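Local coordinates for protein male-specific lethal-3 (Drosophila melanogaster, PDB 3M9Q), which reads a trimethylated lysine mark on histone H3 through its chromodomain, as part of the MSL complex that raises X-chromosome transcription in male flies, at residues G23-C28 with L39-V44. The protein carries 1 engineered substitution. Numbering follows the deposited sequence.
Sequences GEIVLC and LYTSKV
V26 and S42 exchange a pair of main-chain hydrogen bonds, and C28 and Y40 do the same two residues further along, where Y40 N meets C28 O at 2.8 Å. The bond from S42 N to V26 O bends at the hydrogen (144°), although the donor stands almost straight out from the carbonyl. L27, between the two pairs, sends its alpha hydrogen to Y40 O in a weak CH...O contact, and I25, just before V26, does likewise to S42 O, its CA lying 3.2 Å from that oxygen. At the other end, V44 faces two residues: G23 N donates to V44 O (2.8 Å), while V44 N donates to E24 O. With G23 at a positive phi of 94°, this is a G1 beta bulge.

The S42 hydroxyl adds a third element. Its OG, anti to the carbonyl carbon (chi1 -53°), turns back along its own strand to Y40 O at 2.9 Å. That carbonyl is thus gripped twice, with C28 N and S42 OG on opposite faces of its plane. The same OG rests against C28 CB at 3.6 Å.

The antiparallel hairpin formed by strands 25-29 and 39-51 belongs to the SH3-like beta fold of the chromodomain, which recognises the methylated histone tail. Strand 57-65 lies along the other edge of 39-51, with I63 touching C28 and S42.

Apolar contacts line both faces. On the V26 side, its CG1 meets V44 CG2 at 3.9 Å, the two side chains crossing at roughly a right angle. On the reverse, I25 CG2 touches T41 CG2 at 3.8 Å, and L27 lies alongside T41, pointing the same way. L39 CD2 leans on L27 CB, and L39 itself also packs against L91 and L95 of helix 86-100, whose Q92 NE2 hydrogen-bonds to T41 OG1.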
loop_
_atom_site.group_PDB
_atom_site.type_symbol
_atom_site.label_atom_id
_atom_site.label_comp_id
_atom_site.label_asym_id
_atom_site.label_seq_id
_atom_site.Cartn_x
_atom_site.Cartn_y
_atom_site.Cartn_z
ATOM N N GLY A 23 1.929 -9.897 -7.149
ATOM C CA GLY A 23 0.807 -10.031 -8.069
ATOM C C GLY A 23 -0.520 -9.590 -7.495
ATOM O O GLY A 23 -1.476 -9.388 -8.228
ATOM N N GLU A 24 -0.582 -9.448 -6.179
ATOM C CA GLU A 24 -1.833 -9.059 -5.504
ATOM C C GLU A 24 -2.236 -7.631 -5.828
ATOM O O GLU A 24 -1.392 -6.737 -5.912
ATOM C CB GLU A 24 -1.666 -9.202 -3.989
ATOM C CG GLU A 24 -2.956 -9.135 -3.210
ATOM C CD GLU A 24 -2.771 -9.371 -1.728
ATOM O OE1 GLU A 24 -1.630 -9.586 -1.275
ATOM O OE2 GLU A 24 -3.779 -9.351 -0.996
ATOM N N ILE A 25 -3.533 -7.428 -6.000
ATOM C CA ILE A 25 -4.097 -6.084 -6.084
ATOM C C ILE A 25 -4.383 -5.622 -4.666
ATOM O O ILE A 25 -5.027 -6.325 -3.893
ATOM C CB ILE A 25 -5.395 -6.029 -6.920
ATOM C CG1 ILE A 25 -5.169 -6.576 -8.332
ATOM C CG2 ILE A 25 -5.916 -4.590 -6.982
ATOM C CD1 ILE A 25 -4.046 -5.907 -9.101
ATOM N N VAL A 26 -3.864 -4.448 -4.335
ATOM C CA VAL A 26 -3.999 -3.857 -3.001
ATOM C C VAL A 26 -4.373 -2.389 -3.135
ATOM O O VAL A 26 -4.220 -1.792 -4.199
ATOM C CB VAL A 26 -2.686 -4.003 -2.190
ATOM C CG1 VAL A 26 -2.323 -5.483 -2.003
ATOM C CG2 VAL A 26 -1.536 -3.224 -2.857
ATOM N N LEU A 27 -4.875 -1.808 -2.062
ATOM C CA LEU A 27 -5.213 -0.393 -2.059
ATOM C C LEU A 27 -4.211 0.327 -1.168
ATOM O O LEU A 27 -3.974 -0.086 -0.033
ATOM C CB LEU A 27 -6.651 -0.177 -1.581
ATOM C CG LEU A 27 -7.701 -1.055 -2.281
ATOM C CD1 LEU A 27 -9.103 -0.764 -1.750
ATOM C CD2 LEU A 27 -7.674 -0.934 -3.806
ATOM N N CYS A 28 -3.605 1.378 -1.692
ATOM C CA CYS A 28 -2.512 2.073 -1.014
ATOM C C CYS A 28 -2.912 3.489 -0.638
ATOM O O CYS A 28 -3.354 4.264 -1.475
ATOM C CB CYS A 28 -1.283 2.141 -1.932
ATOM S SG CYS A 28 0.191 2.880 -1.167
ATOM N N LEU A 39 -7.209 6.401 -1.378
ATOM C CA LEU A 39 -6.610 5.098 -1.675
ATOM C C LEU A 39 -6.415 4.911 -3.162
ATOM O O LEU A 39 -7.297 5.221 -3.962
ATOM C CB LEU A 39 -7.500 3.971 -1.157
ATOM C CG LEU A 39 -7.542 3.817 0.363
ATOM C CD1 LEU A 39 -8.816 3.092 0.811
ATOM C CD2 LEU A 39 -6.280 3.106 0.875
ATOM N N TYR A 40 -5.256 4.385 -3.524
ATOM C CA TYR A 40 -4.926 4.083 -4.917
ATOM C C TYR A 40 -4.891 2.593 -5.164
ATOM O O TYR A 40 -4.237 1.845 -4.436
ATOM C CB TYR A 40 -3.562 4.668 -5.273
ATOM C CG TYR A 40 -3.498 6.175 -5.112
ATOM C CD1 TYR A 40 -4.241 7.019 -5.925
ATOM C CD2 TYR A 40 -2.733 6.756 -4.121
ATOM C CE1 TYR A 40 -4.192 8.404 -5.762
ATOM C CE2 TYR A 40 -2.674 8.131 -3.962
ATOM C CZ TYR A 40 -3.394 8.945 -4.781
ATOM O OH TYR A 40 -3.344 10.319 -4.621
ATOM N N THR A 41 -5.571 2.160 -6.213
ATOM C CA THR A 41 -5.542 0.756 -6.633
ATOM C C THR A 41 -4.164 0.443 -7.191
ATOM O O THR A 41 -3.664 1.126 -8.079
ATOM C CB THR A 41 -6.626 0.487 -7.677
ATOM O OG1 THR A 41 -7.873 0.988 -7.169
ATOM C CG2 THR A 41 -6.748 -0.993 -7.992
ATOM N N SER A 42 -3.546 -0.580 -6.619
ATOM C CA SER A 42 -2.137 -0.883 -6.853
ATOM C C SER A 42 -1.903 -2.378 -7.025
ATOM O O SER A 42 -2.734 -3.201 -6.659
ATOM C CB SER A 42 -1.316 -0.386 -5.656
ATOM O OG SER A 42 -1.580 0.981 -5.367
ATOM N N LYS A 43 -0.751 -2.712 -7.586
ATOM C CA LYS A 43 -0.336 -4.098 -7.799
ATOM C C LYS A 43 1.021 -4.310 -7.157
ATOM O O LYS A 43 1.942 -3.522 -7.363
ATOM C CB LYS A 43 -0.255 -4.389 -9.302
ATOM C CG LYS A 43 0.223 -5.792 -9.683
ATOM C CD LYS A 43 0.369 -5.915 -11.197
ATOM C CE LYS A 43 0.786 -7.299 -11.655
ATOM N NZ LYS A 43 0.982 -7.322 -13.141
ATOM N N VAL A 44 1.155 -5.388 -6.402
ATOM C CA VAL A 44 2.415 -5.701 -5.732
ATOM C C VAL A 44 3.383 -6.320 -6.735
ATOM O O VAL A 44 3.104 -7.341 -7.369
ATOM C CB VAL A 44 2.210 -6.644 -4.531
ATOM C CG1 VAL A 44 3.551 -6.976 -3.863
ATOM C CG2 VAL A 44 1.228 -6.029 -3.526
#